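Local coordinates for protein glucosamine--fructose-6-phosphate aminotransferase [isomerizing] (Francisella tularensis subsp. tularensis, PDB 3TBF) that is the probable isomerase domain of an enzyme that makes glucosamine 6-phosphate from fructose 6-phosphate, using glutamine as the nitrogen source, at residues S6-I18 against L346-D360. Numbering follows the deposited sequence.
Sequences SKDGYKHYMLKEI and LLSYHVAIIKGTDVD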
loop_
_atom_site.group_PDB
_atom_site.type_symbol
_atom_site.label_atom_id
_atom_site.label_comp_id
_atom_site.label_asym_id
_atom_site.label_seq_id
_atom_site.Cartn_x
_atom_site.Cartn_y
_atom_site.Cartn_z
ATOM N N SER A 6 21.488 6.505 -29.581
ATOM C CA SER A 6 20.796 5.830 -30.706
ATOM C C SER A 6 19.506 5.153 -30.280
ATOM O O SER A 6 19.484 4.476 -29.234
ATOM C CB SER A 6 21.709 4.774 -31.317
ATOM O OG SER A 6 21.149 4.140 -32.484
ATOM N N LYS A 7 18.454 5.310 -31.100
ATOM C CA LYS A 7 17.185 4.587 -30.908
ATOM C C LYS A 7 17.170 3.187 -31.532
ATOM O O LYS A 7 16.233 2.444 -31.315
ATOM C CB LYS A 7 16.035 5.371 -31.521
ATOM C CG LYS A 7 15.693 6.646 -30.782
ATOM C CD LYS A 7 14.897 7.597 -31.683
ATOM C CE LYS A 7 13.857 8.322 -30.864
ATOM N NZ LYS A 7 13.362 9.547 -31.536
ATOM N N ASP A 8 18.180 2.852 -32.330
ATOM C CA ASP A 8 18.330 1.524 -32.940
ATOM C C ASP A 8 17.221 1.209 -33.916
ATOM O O ASP A 8 16.910 0.034 -34.144
ATOM C CB ASP A 8 18.402 0.422 -31.880
ATOM C CG ASP A 8 19.750 0.402 -31.150
ATOM O OD1 ASP A 8 20.641 1.223 -31.536
ATOM O OD2 ASP A 8 19.912 -0.432 -30.203
ATOM N N GLY A 9 16.630 2.258 -34.491
ATOM C CA GLY A 9 15.578 2.109 -35.468
ATOM C C GLY A 9 14.200 2.219 -34.902
ATOM O O GLY A 9 13.235 2.301 -35.653
ATOM N N TYR A 10 14.081 2.227 -33.569
ATOM C CA TYR A 10 12.764 2.330 -32.942
ATOM C C TYR A 10 12.315 3.750 -33.003
ATOM O O TYR A 10 13.105 4.612 -33.051
ATOM C CB TYR A 10 12.774 1.819 -31.495
ATOM C CG TYR A 10 13.022 0.353 -31.440
ATOM C CD1 TYR A 10 11.980 -0.530 -31.597
ATOM C CD2 TYR A 10 14.316 -0.163 -31.328
ATOM C CE1 TYR A 10 12.189 -1.851 -31.588
ATOM C CE2 TYR A 10 14.527 -1.503 -31.295
ATOM C CZ TYR A 10 13.448 -2.337 -31.434
ATOM O OH TYR A 10 13.572 -3.684 -31.410
ATOM N N LYS A 11 11.011 3.962 -32.964
ATOM C CA LYS A 11 10.389 5.281 -33.067
ATOM C C LYS A 11 10.698 6.209 -31.899
ATOM O O LYS A 11 10.759 7.406 -32.078
ATOM C CB LYS A 11 8.880 5.073 -33.134
ATOM C CG LYS A 11 8.099 6.111 -33.932
ATOM C CD LYS A 11 7.577 5.485 -35.210
ATOM C CE LYS A 11 6.549 4.363 -34.946
ATOM N NZ LYS A 11 6.011 3.811 -36.255
ATOM N N HIS A 12 10.871 5.636 -30.708
ATOM C CA HIS A 12 11.104 6.347 -29.454
ATOM C C HIS A 12 12.035 5.514 -28.614
ATOM O O HIS A 12 12.044 4.283 -28.750
ATOM C CB HIS A 12 9.806 6.474 -28.684
ATOM C CG HIS A 12 8.803 7.342 -29.356
ATOM N ND1 HIS A 12 7.840 6.844 -30.214
ATOM C CD2 HIS A 12 8.631 8.682 -29.332
ATOM C CE1 HIS A 12 7.108 7.842 -30.674
ATOM N NE2 HIS A 12 7.567 8.965 -30.153
ATOM N N TYR A 13 12.796 6.137 -27.742
ATOM C CA TYR A 13 13.657 5.375 -26.858
ATOM C C TYR A 13 12.869 4.443 -25.960
ATOM O O TYR A 13 13.292 3.311 -25.690
ATOM C CB TYR A 13 14.518 6.267 -25.972
ATOM C CG TYR A 13 15.591 7.000 -26.689
ATOM C CD1 TYR A 13 16.852 6.438 -26.878
ATOM C CD2 TYR A 13 15.353 8.272 -27.179
ATOM C CE1 TYR A 13 17.857 7.144 -27.566
ATOM C CE2 TYR A 13 16.325 8.981 -27.864
ATOM C CZ TYR A 13 17.570 8.436 -28.045
ATOM O OH TYR A 13 18.503 9.209 -28.713
HETATM N N MSE A 14 11.729 4.898 -25.483
HETATM C CA MSE A 14 10.934 4.044 -24.599
HETATM C C MSE A 14 10.619 2.712 -25.287
HETATM O O MSE A 14 10.643 1.684 -24.656
HETATM C CB MSE A 14 9.631 4.692 -24.167
HETATM C CG MSE A 14 8.983 3.841 -23.143
HETATM SE SE MSE A 14 7.416 4.597 -22.376
HETATM C CE MSE A 14 6.686 3.010 -21.312
ATOM N N LEU A 15 10.327 2.747 -26.574
ATOM C CA LEU A 15 9.950 1.536 -27.281
ATOM C C LEU A 15 11.167 0.660 -27.503
ATOM O O LEU A 15 11.099 -0.532 -27.386
ATOM C CB LEU A 15 9.283 1.870 -28.613
ATOM C CG LEU A 15 8.655 0.720 -29.359
ATOM C CD1 LEU A 15 7.608 0.074 -28.497
ATOM C CD2 LEU A 15 8.072 1.220 -30.714
ATOM N N LYS A 16 12.294 1.264 -27.761
ATOM C CA LYS A 16 13.540 0.477 -27.829
ATOM C C LYS A 16 13.806 -0.279 -26.521
ATOM O O LYS A 16 14.250 -1.428 -26.539
ATOM C CB LYS A 16 14.735 1.379 -28.082
ATOM C CG LYS A 16 16.059 0.642 -27.917
ATOM C CD LYS A 16 17.211 1.515 -28.227
ATOM C CE LYS A 16 17.753 2.217 -27.013
ATOM N NZ LYS A 16 18.972 1.462 -26.557
ATOM N N GLU A 17 13.526 0.379 -25.393
ATOM C CA GLU A 17 13.866 -0.178 -24.109
ATOM C C GLU A 17 12.938 -1.292 -23.766
ATOM O O GLU A 17 13.338 -2.265 -23.156
ATOM C CB GLU A 17 13.913 0.897 -23.040
ATOM C CG GLU A 17 15.250 1.682 -23.115
ATOM C CD GLU A 17 15.155 3.171 -22.710
ATOM O OE1 GLU A 17 14.336 3.512 -21.821
ATOM O OE2 GLU A 17 15.922 3.998 -23.277
ATOM N N ILE A 18 11.694 -1.182 -24.172
ATOM C CA ILE A 18 10.780 -2.267 -23.945
ATOM C C ILE A 18 11.271 -3.457 -24.738
ATOM O O ILE A 18 11.240 -4.575 -24.238
ATOM C CB ILE A 18 9.390 -1.902 -24.383
ATOM C CG1 ILE A 18 8.787 -0.917 -23.398
ATOM C CG2 ILE A 18 8.554 -3.098 -24.444
ATOM C CD1 ILE A 18 7.512 -0.293 -23.871
ATOM N N LEU A 346 3.542 -1.857 -22.871
ATOM C CA LEU A 346 3.155 -1.534 -24.241
ATOM C C LEU A 346 1.849 -0.737 -24.269
ATOM O O LEU A 346 1.676 0.192 -25.056
ATOM C CB LEU A 346 3.033 -2.794 -25.068
ATOM C CG LEU A 346 4.345 -3.480 -25.505
ATOM C CD1 LEU A 346 4.108 -4.786 -26.309
ATOM C CD2 LEU A 346 5.185 -2.589 -26.347
ATOM N N LEU A 347 0.962 -1.057 -23.358
ATOM C CA LEU A 347 -0.285 -0.369 -23.260
ATOM C C LEU A 347 -0.025 1.055 -22.949
ATOM O O LEU A 347 -0.641 1.954 -23.533
ATOM C CB LEU A 347 -1.144 -0.972 -22.167
ATOM C CG LEU A 347 -2.577 -0.364 -22.048
ATOM C CD1 LEU A 347 -3.376 -0.421 -23.369
ATOM C CD2 LEU A 347 -3.367 -1.000 -20.905
ATOM N N SER A 348 0.867 1.291 -22.009
ATOM C CA SER A 348 1.074 2.643 -21.575
ATOM C C SER A 348 1.793 3.425 -22.649
ATOM O O SER A 348 1.534 4.610 -22.812
ATOM C CB SER A 348 1.834 2.728 -20.232
ATOM O OG SER A 348 3.228 2.519 -20.457
ATOM N N TYR A 349 2.671 2.765 -23.392
ATOM C CA TYR A 349 3.315 3.413 -24.524
ATOM C C TYR A 349 2.311 3.850 -25.565
ATOM O O TYR A 349 2.260 5.009 -25.926
ATOM C CB TYR A 349 4.365 2.512 -25.161
ATOM C CG TYR A 349 4.908 3.086 -26.451
ATOM C CD1 TYR A 349 5.902 4.077 -26.448
ATOM C CD2 TYR A 349 4.410 2.646 -27.695
ATOM C CE1 TYR A 349 6.404 4.609 -27.651
ATOM C CE2 TYR A 349 4.890 3.182 -28.894
ATOM C CZ TYR A 349 5.887 4.167 -28.867
ATOM O OH TYR A 349 6.327 4.677 -30.053
ATOM N N HIS A 350 1.500 2.941 -26.053
ATOM C CA HIS A 350 0.543 3.326 -27.075
ATOM C C HIS A 350 -0.534 4.329 -26.643
ATOM O O HIS A 350 -0.938 5.166 -27.448
ATOM C CB HIS A 350 -0.118 2.103 -27.634
ATOM C CG HIS A 350 0.813 1.266 -28.436
ATOM N ND1 HIS A 350 1.410 1.718 -29.592
ATOM C CD2 HIS A 350 1.272 0.012 -28.239
ATOM C CE1 HIS A 350 2.174 0.761 -30.093
ATOM N NE2 HIS A 350 2.102 -0.287 -29.292
ATOM N N VAL A 351 -0.986 4.276 -25.381
ATOM C CA VAL A 351 -2.004 5.193 -24.941
ATOM C C VAL A 351 -1.384 6.572 -24.851
ATOM O O VAL A 351 -2.035 7.571 -25.155
ATOM C CB VAL A 351 -2.603 4.730 -23.646
ATOM C CG1 VAL A 351 -3.462 5.823 -22.983
ATOM C CG2 VAL A 351 -3.366 3.465 -23.923
ATOM N N ALA A 352 -0.097 6.615 -24.524
ATOM C CA ALA A 352 0.640 7.880 -24.493
ATOM C C ALA A 352 0.701 8.493 -25.864
ATOM O O ALA A 352 0.496 9.699 -26.014
ATOM C CB ALA A 352 2.041 7.690 -23.954
ATOM N N ILE A 353 0.954 7.679 -26.871
ATOM C CA ILE A 353 0.970 8.200 -28.237
ATOM C C ILE A 353 -0.410 8.739 -28.657
ATOM O O ILE A 353 -0.524 9.866 -29.131
ATOM C CB ILE A 353 1.425 7.171 -29.250
ATOM C CG1 ILE A 353 2.846 6.707 -28.915
ATOM C CG2 ILE A 353 1.380 7.760 -30.679
ATOM C CD1 ILE A 353 3.843 7.767 -28.933
ATOM N N ILE A 354 -1.450 7.942 -28.443
ATOM C CA ILE A 354 -2.834 8.402 -28.632
ATOM C C ILE A 354 -3.125 9.743 -27.952
ATOM O O ILE A 354 -3.735 10.599 -28.530
ATOM C CB ILE A 354 -3.846 7.394 -28.077
ATOM C CG1 ILE A 354 -3.889 6.122 -28.941
ATOM C CG2 ILE A 354 -5.221 8.013 -28.012
ATOM C CD1 ILE A 354 -4.634 6.265 -30.226
ATOM N N LYS A 355 -2.685 9.925 -26.725
ATOM C CA LYS A 355 -2.910 11.199 -26.022
ATOM C C LYS A 355 -1.915 12.275 -26.457
ATOM O O LYS A 355 -2.064 13.420 -26.081
ATOM C CB LYS A 355 -2.791 11.019 -24.505
ATOM C CG LYS A 355 -3.826 10.053 -23.854
ATOM C CD LYS A 355 -4.969 10.817 -23.251
ATOM C CE LYS A 355 -5.995 9.908 -22.619
ATOM N NZ LYS A 355 -7.252 10.645 -22.274
ATOM N N GLY A 356 -0.880 11.909 -27.219
ATOM C CA GLY A 356 0.098 12.897 -27.682
ATOM C C GLY A 356 1.071 13.354 -26.613
ATOM O O GLY A 356 1.662 14.424 -26.726
ATOM N N THR A 357 1.228 12.548 -25.568
ATOM C CA THR A 357 2.124 12.904 -24.461
ATOM C C THR A 357 3.511 12.356 -24.729
ATOM O O THR A 357 3.720 11.615 -25.683
ATOM C CB THR A 357 1.593 12.468 -23.055
ATOM O OG1 THR A 357 1.003 11.164 -23.113
ATOM C CG2 THR A 357 0.568 13.491 -22.519
ATOM N N ASP A 358 4.465 12.795 -23.924
ATOM C CA ASP A 358 5.887 12.562 -24.205
ATOM C C ASP A 358 6.204 11.179 -23.701
ATOM O O ASP A 358 5.796 10.806 -22.591
ATOM C CB ASP A 358 6.794 13.581 -23.466
ATOM C CG ASP A 358 6.896 14.928 -24.195
ATOM O OD1 ASP A 358 6.793 14.951 -25.452
ATOM O OD2 ASP A 358 7.082 15.963 -23.501
ATOM N N VAL A 359 6.906 10.387 -24.490
ATOM C CA VAL A 359 7.316 9.113 -23.943
ATOM C C VAL A 359 8.774 9.153 -23.550
ATOM O O VAL A 359 9.182 8.468 -22.652
ATOM C CB VAL A 359 6.936 7.936 -24.846
ATOM C CG1 VAL A 359 5.429 7.752 -24.776
ATOM C CG2 VAL A 359 7.425 8.160 -26.267
ATOM N N ASP A 360 9.559 9.979 -24.207
ATOM C CA ASP A 360 10.968 10.029 -23.901
ATOM C C ASP A 360 11.278 11.229 -22.991
ATOM O O ASP A 360 10.502 12.185 -22.914
ATOM C CB ASP A 360 11.766 10.096 -25.203
ATOM C CG ASP A 360 11.783 8.752 -25.966
ATOM O OD1 ASP A 360 11.547 7.664 -25.354
ATOM O OD2 ASP A 360 12.058 8.808 -27.196
#
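Tyr-349 reaches across from helix 346-355 and ends on His-12, its OH 2.6 Å from ND1 in a hydrogen bond whose donor could be either group. The hydroxyl lies near the imidazole plane, at its edge; the two rings are oblique, their planes 67° apart. A chi1 of 172° sets CG of Tyr-349 anti to the backbone N and sends the ring toward His-12 and Leu-15. Leu-15 lies over one face, its CD1 4.3 Å from the ring centroid in a CH-pi contact; CG1 of Ile-353, from the next turn of the same helix, lies over the opposite face. Val-359 lies over one face of the His-12 ring, with CG2 3.3 Å from CD2. This contact joins the two ends of the isomerase domain: helix 13-18 runs nearly antiparallel (165°) to helix 346-355, the end of the last helix of the second SIS domain, which finishes in a Schellman motif at Gly-356 before the chain turns back over the start of helix 13-18. There the Asp-360 carboxylate takes two backbone N-H groups of the first turn, OD2 from Tyr-13 N and OD1 from Met-14 N, each at 2.8 Å; OD1 uses its syn lone pair. The negative charge at this helix N-terminus probably interacts favourably with the helix dipole. Selenomethionine Met-14, extended beyond CG, threads between the helix and the returning chain, SE 4.2 Å from Val-359 CB and at the edge of the Tyr-349 ring. Its CE stops 3.6 Å from OG of Ser-348, a hydroxyl hydrogen-bonded to Gln-345 O. One turn further along, Ile-18 CG2 packs 3.9 Å from Leu-346 CD2.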